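Local atomic coordinates of pseudoperoxidase (Leishmania major, PDB entry 5VIA), a protein that binds heme b, its iron held by axial cysteine and histidine ligands, and belongs to the peroxidase family although it is named a pseudoperoxidase. Residues K9-A21 / N281-N292. Residues are numbered along the deposited sequence; the frame is centred on the assembly and turned at random.
Sequences KIKPKYAREDVVA and NFKRLRPYSDPN
The two ends of the modelled chain meet where residues 287-291 of the C-terminal tail run against the loop that leads into helix 16-29, the opening helix of this peroxidase-family fold, and Y288 of the tail, reaching the helix's first turn, carries the contact with R16. With a chi1 of -178°, the Y288 ring swings out opposite its own amide nitrogen, toward the start of helix 16-29. There Y288 OH accepts a hydrogen bond from R16 N at 3.0 Å, with 157° at the hydrogen. A15 is the N-cap residue, and its CA comes up at the ring edge, 3.2 Å from Y288 OH. The phenol oxygen thus takes up a backbone N-H of the first helical turn. R16 lays its extended chain over one face of the same ring: CD sits above the ring centre, 3.6 Å from the centroid, as a CH-pi contact, and the chain beyond it carries the guanidinium on toward Y288 CD2 and CB. That group lies flat, its plane only 9° from the ring's, in an off-centre cation-pi stack with CZ 4.0 Å from the centroid. P12 CG touches the ring at Y288 CE1 (3.8 Å) and also approaches S289 O. Further along the tail, P291 rests its ring carbons against the backbone carbonyls of P12 and Y14, while S289 CB lies 3.4 Å from I10 O. The site is at the surface, away from the heme. The short, weakly bonded strand 286-287 pairs antiparallel with 112-113, whose W113 also touches P12; beyond R16, V19 and V20 pack on helix 85-99.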
loop_
_atom_site.group_PDB
_atom_site.type_symbol
_atom_site.label_atom_id
_atom_site.label_comp_id
_atom_site.label_asym_id
_atom_site.label_seq_id
_atom_site.Cartn_x
_atom_site.Cartn_y
_atom_site.Cartn_z
ATOM N N LYS A 9 -13.639 -12.798 -25.704
ATOM C CA LYS A 9 -12.526 -13.738 -25.708
ATOM C C LYS A 9 -11.967 -13.965 -24.305
ATOM O O LYS A 9 -11.064 -13.252 -23.865
ATOM C CB LYS A 9 -11.421 -13.266 -26.662
ATOM C CG LYS A 9 -11.054 -11.789 -26.537
ATOM C CD LYS A 9 -9.863 -11.423 -27.423
ATOM C CE LYS A 9 -8.616 -12.228 -27.069
ATOM N NZ LYS A 9 -8.122 -11.967 -25.682
ATOM N N ILE A 10 -12.503 -14.963 -23.607
ATOM C CA ILE A 10 -11.990 -15.367 -22.296
ATOM C C ILE A 10 -10.555 -15.898 -22.426
ATOM O O ILE A 10 -10.263 -17.041 -22.066
ATOM C CB ILE A 10 -12.909 -16.437 -21.654
ATOM C CG1 ILE A 10 -13.567 -17.290 -22.751
ATOM C CG2 ILE A 10 -13.955 -15.780 -20.750
ATOM C CD1 ILE A 10 -15.036 -17.599 -22.529
ATOM N N LYS A 11 -9.665 -15.036 -22.915
ATOM C CA LYS A 11 -8.365 -15.443 -23.431
ATOM C C LYS A 11 -7.243 -14.487 -23.025
ATOM O O LYS A 11 -6.792 -13.677 -23.838
ATOM C CB LYS A 11 -8.437 -15.505 -24.964
ATOM C CG LYS A 11 -7.199 -16.055 -25.673
ATOM C CD LYS A 11 -7.123 -15.537 -27.107
ATOM C CE LYS A 11 -5.997 -16.203 -27.881
ATOM N NZ LYS A 11 -6.212 -17.672 -27.984
ATOM N N PRO A 12 -6.797 -14.557 -21.761
ATOM C CA PRO A 12 -5.501 -13.932 -21.473
ATOM C C PRO A 12 -4.420 -14.697 -22.236
ATOM O O PRO A 12 -4.574 -15.901 -22.439
ATOM C CB PRO A 12 -5.341 -14.123 -19.957
ATOM C CG PRO A 12 -6.338 -15.182 -19.577
ATOM C CD PRO A 12 -7.468 -15.043 -20.543
ATOM N N LYS A 13 -3.365 -14.019 -22.678
ATOM C CA LYS A 13 -2.296 -14.690 -23.411
ATOM C C LYS A 13 -1.436 -15.512 -22.460
ATOM O O LYS A 13 -0.916 -16.569 -22.823
ATOM C CB LYS A 13 -1.431 -13.671 -24.157
ATOM C CG LYS A 13 -0.345 -14.302 -25.016
ATOM C CD LYS A 13 0.394 -13.265 -25.845
ATOM C CE LYS A 13 0.880 -13.867 -27.149
ATOM N NZ LYS A 13 1.649 -15.118 -26.913
ATOM N N TYR A 14 -1.315 -15.024 -21.229
ATOM C CA TYR A 14 -0.442 -15.635 -20.235
ATOM C C TYR A 14 -1.203 -16.168 -19.031
ATOM O O TYR A 14 -2.352 -15.791 -18.785
ATOM C CB TYR A 14 0.581 -14.612 -19.744
ATOM C CG TYR A 14 1.244 -13.853 -20.858
ATOM C CD1 TYR A 14 2.110 -14.493 -21.732
ATOM C CD2 TYR A 14 1.003 -12.499 -21.043
ATOM C CE1 TYR A 14 2.719 -13.810 -22.760
ATOM C CE2 TYR A 14 1.607 -11.807 -22.063
ATOM C CZ TYR A 14 2.468 -12.467 -22.923
ATOM O OH TYR A 14 3.085 -11.786 -23.954
ATOM N N ALA A 15 -0.544 -17.042 -18.278
ATOM C CA ALA A 15 -1.050 -17.482 -16.985
ATOM C C ALA A 15 -0.657 -16.460 -15.929
ATOM O O ALA A 15 0.499 -16.033 -15.877
ATOM C CB ALA A 15 -0.488 -18.841 -16.638
ATOM N N ARG A 16 -1.614 -16.076 -15.087
ATOM C CA ARG A 16 -1.379 -15.065 -14.061
ATOM C C ARG A 16 -0.317 -15.482 -13.040
ATOM O O ARG A 16 0.335 -14.623 -12.442
ATOM C CB ARG A 16 -2.694 -14.707 -13.357
ATOM C CG ARG A 16 -3.358 -15.884 -12.655
ATOM C CD ARG A 16 -4.761 -15.549 -12.160
ATOM N NE ARG A 16 -5.453 -16.760 -11.707
ATOM C CZ ARG A 16 -6.743 -16.817 -11.391
ATOM N NH1 ARG A 16 -7.499 -15.729 -11.480
ATOM N NH2 ARG A 16 -7.276 -17.964 -10.994
ATOM N N GLU A 17 -0.137 -16.788 -12.849
ATOM C CA GLU A 17 0.845 -17.290 -11.888
ATOM C C GLU A 17 2.269 -17.168 -12.417
ATOM O O GLU A 17 3.220 -17.075 -11.634
ATOM C CB GLU A 17 0.570 -18.750 -11.517
ATOM C CG GLU A 17 -0.890 -19.139 -11.516
ATOM C CD GLU A 17 -1.370 -19.544 -12.893
ATOM O OE1 GLU A 17 -0.595 -20.199 -13.628
ATOM O OE2 GLU A 17 -2.518 -19.197 -13.240
ATOM N N ASP A 18 2.416 -17.188 -13.743
ATOM C CA ASP A 18 3.723 -17.004 -14.372
ATOM C C ASP A 18 4.234 -15.591 -14.116
ATOM O O ASP A 18 5.409 -15.399 -13.801
ATOM C CB ASP A 18 3.648 -17.260 -15.880
ATOM C CG ASP A 18 3.543 -18.735 -16.220
ATOM O OD1 ASP A 18 3.774 -19.566 -15.318
ATOM O OD2 ASP A 18 3.243 -19.059 -17.392
ATOM N N VAL A 19 3.344 -14.608 -14.248
ATOM C CA VAL A 19 3.713 -13.218 -14.013
ATOM C C VAL A 19 4.074 -13.043 -12.540
ATOM O O VAL A 19 5.109 -12.453 -12.207
ATOM C CB VAL A 19 2.578 -12.240 -14.397
ATOM C CG1 VAL A 19 3.059 -10.795 -14.272
ATOM C CG2 VAL A 19 2.103 -12.518 -15.816
ATOM N N VAL A 20 3.232 -13.583 -11.664
ATOM C CA VAL A 20 3.519 -13.587 -10.233
ATOM C C VAL A 20 4.867 -14.251 -9.914
ATOM O O VAL A 20 5.643 -13.743 -9.104
ATOM C CB VAL A 20 2.373 -14.258 -9.436
ATOM C CG1 VAL A 20 2.811 -14.563 -8.006
ATOM C CG2 VAL A 20 1.116 -13.367 -9.454
ATOM N N ALA A 21 5.168 -15.369 -10.566
ATOM C CA ALA A 21 6.411 -16.075 -10.284
ATOM C C ALA A 21 7.622 -15.275 -10.762
ATOM O O ALA A 21 8.658 -15.251 -10.096
ATOM C CB ALA A 21 6.394 -17.442 -10.915
ATOM N N ASN A 281 -11.990 1.917 -10.185
ATOM C CA ASN A 281 -11.874 2.854 -11.299
ATOM C C ASN A 281 -11.298 2.228 -12.564
ATOM O O ASN A 281 -10.617 2.899 -13.341
ATOM C CB ASN A 281 -11.101 4.120 -10.897
ATOM C CG ASN A 281 -11.873 4.986 -9.924
ATOM O OD1 ASN A 281 -11.495 5.123 -8.750
ATOM N ND2 ASN A 281 -12.966 5.570 -10.399
ATOM N N PHE A 282 -11.568 0.937 -12.755
ATOM C CA PHE A 282 -11.322 0.268 -14.033
ATOM C C PHE A 282 -12.669 -0.223 -14.569
ATOM O O PHE A 282 -13.490 -0.712 -13.804
ATOM C CB PHE A 282 -10.399 -0.940 -13.857
ATOM C CG PHE A 282 -8.945 -0.584 -13.662
ATOM C CD1 PHE A 282 -8.243 0.088 -14.654
ATOM C CD2 PHE A 282 -8.282 -0.941 -12.501
ATOM C CE1 PHE A 282 -6.903 0.413 -14.482
ATOM C CE2 PHE A 282 -6.936 -0.626 -12.317
ATOM C CZ PHE A 282 -6.250 0.057 -13.312
ATOM N N LYS A 283 -12.900 -0.104 -15.872
ATOM C CA LYS A 283 -14.147 -0.614 -16.442
ATOM C C LYS A 283 -13.979 -1.882 -17.270
ATOM O O LYS A 283 -12.929 -2.112 -17.878
ATOM C CB LYS A 283 -14.823 0.459 -17.287
ATOM C CG LYS A 283 -15.297 1.650 -16.481
ATOM C CD LYS A 283 -15.840 2.707 -17.410
ATOM C CE LYS A 283 -16.323 3.914 -16.634
ATOM N NZ LYS A 283 -16.919 4.898 -17.568
ATOM N N ARG A 284 -15.034 -2.696 -17.286
ATOM C CA ARG A 284 -15.096 -3.889 -18.123
ATOM C C ARG A 284 -13.917 -4.829 -17.868
ATOM O O ARG A 284 -13.291 -5.320 -18.805
ATOM C CB ARG A 284 -15.206 -3.511 -19.609
ATOM C CG ARG A 284 -16.553 -2.864 -19.988
ATOM C CD ARG A 284 -16.590 -2.353 -21.435
ATOM N NE ARG A 284 -15.768 -1.158 -21.601
ATOM C CZ ARG A 284 -16.176 0.082 -21.327
ATOM N NH1 ARG A 284 -17.405 0.299 -20.871
ATOM N NH2 ARG A 284 -15.349 1.109 -21.501
ATOM N N LEU A 285 -13.621 -5.061 -16.593
ATOM C CA LEU A 285 -12.656 -6.086 -16.215
ATOM C C LEU A 285 -13.243 -7.465 -16.503
ATOM O O LEU A 285 -14.452 -7.678 -16.374
ATOM C CB LEU A 285 -12.257 -5.956 -14.745
ATOM C CG LEU A 285 -11.438 -4.707 -14.407
ATOM C CD1 LEU A 285 -10.878 -4.773 -13.000
ATOM C CD2 LEU A 285 -10.320 -4.498 -15.412
ATOM N N ARG A 286 -12.392 -8.396 -16.916
ATOM C CA ARG A 286 -12.877 -9.688 -17.369
ATOM C C ARG A 286 -12.505 -10.813 -16.415
ATOM O O ARG A 286 -11.370 -10.880 -15.935
ATOM C CB ARG A 286 -12.358 -9.978 -18.777
ATOM C CG ARG A 286 -12.724 -8.901 -19.793
ATOM C CD ARG A 286 -12.552 -9.402 -21.216
ATOM N NE ARG A 286 -12.218 -8.328 -22.152
ATOM C CZ ARG A 286 -11.026 -7.736 -22.207
ATOM N NH1 ARG A 286 -10.065 -8.102 -21.369
ATOM N NH2 ARG A 286 -10.794 -6.774 -23.091
ATOM N N PRO A 287 -13.475 -11.689 -16.112
ATOM C CA PRO A 287 -13.191 -12.876 -15.302
ATOM C C PRO A 287 -12.106 -13.720 -15.953
ATOM O O PRO A 287 -12.108 -13.896 -17.170
ATOM C CB PRO A 287 -14.528 -13.616 -15.296
ATOM C CG PRO A 287 -15.544 -12.514 -15.409
ATOM C CD PRO A 287 -14.919 -11.529 -16.368
ATOM N N TYR A 288 -11.172 -14.212 -15.146
ATOM C CA TYR A 288 -10.006 -14.922 -15.652
ATOM C C TYR A 288 -10.366 -16.334 -16.104
ATOM O O TYR A 288 -11.246 -16.983 -15.535
ATOM C CB TYR A 288 -8.922 -14.968 -14.572
ATOM C CG TYR A 288 -7.626 -15.641 -14.974
ATOM C CD1 TYR A 288 -6.599 -14.916 -15.568
ATOM C CD2 TYR A 288 -7.419 -16.993 -14.730
ATOM C CE1 TYR A 288 -5.416 -15.518 -15.922
ATOM C CE2 TYR A 288 -6.230 -17.605 -15.082
ATOM C CZ TYR A 288 -5.237 -16.864 -15.676
ATOM O OH TYR A 288 -4.053 -17.471 -16.023
ATOM N N SER A 289 -9.678 -16.789 -17.142
ATOM C CA SER A 289 -9.806 -18.150 -17.634
ATOM C C SER A 289 -8.387 -18.613 -17.907
ATOM O O SER A 289 -7.561 -17.823 -18.367
ATOM C CB SER A 289 -10.626 -18.167 -18.927
ATOM O OG SER A 289 -11.064 -19.474 -19.253
ATOM N N ASP A 290 -8.079 -19.870 -17.606
ATOM C CA ASP A 290 -6.748 -20.381 -17.910
ATOM C C ASP A 290 -6.593 -20.442 -19.423
ATOM O O ASP A 290 -7.417 -21.049 -20.106
ATOM C CB ASP A 290 -6.523 -21.759 -17.283
ATOM C CG ASP A 290 -5.116 -22.284 -17.514
ATOM O OD1 ASP A 290 -4.203 -21.911 -16.746
ATOM O OD2 ASP A 290 -4.923 -23.069 -18.466
ATOM N N PRO A 291 -5.540 -19.798 -19.953
ATOM C CA PRO A 291 -5.325 -19.698 -21.400
ATOM C C PRO A 291 -5.004 -21.047 -22.037
ATOM O O PRO A 291 -5.110 -21.193 -23.255
ATOM C CB PRO A 291 -4.107 -18.778 -21.502
ATOM C CG PRO A 291 -3.381 -18.970 -20.227
ATOM C CD PRO A 291 -4.444 -19.175 -19.190
ATOM N N ASN A 292 -4.621 -22.015 -21.213
ATOM C CA ASN A 292 -4.196 -23.322 -21.696
ATOM C C ASN A 292 -5.300 -24.375 -21.622
ATOM O O ASN A 292 -6.416 -24.094 -21.189
ATOM C CB ASN A 292 -2.970 -23.790 -20.908
ATOM C CG ASN A 292 -1.796 -22.838 -21.035
ATOM O OD1 ASN A 292 -1.361 -22.516 -22.141
ATOM N ND2 ASN A 292 -1.285 -22.372 -19.901
#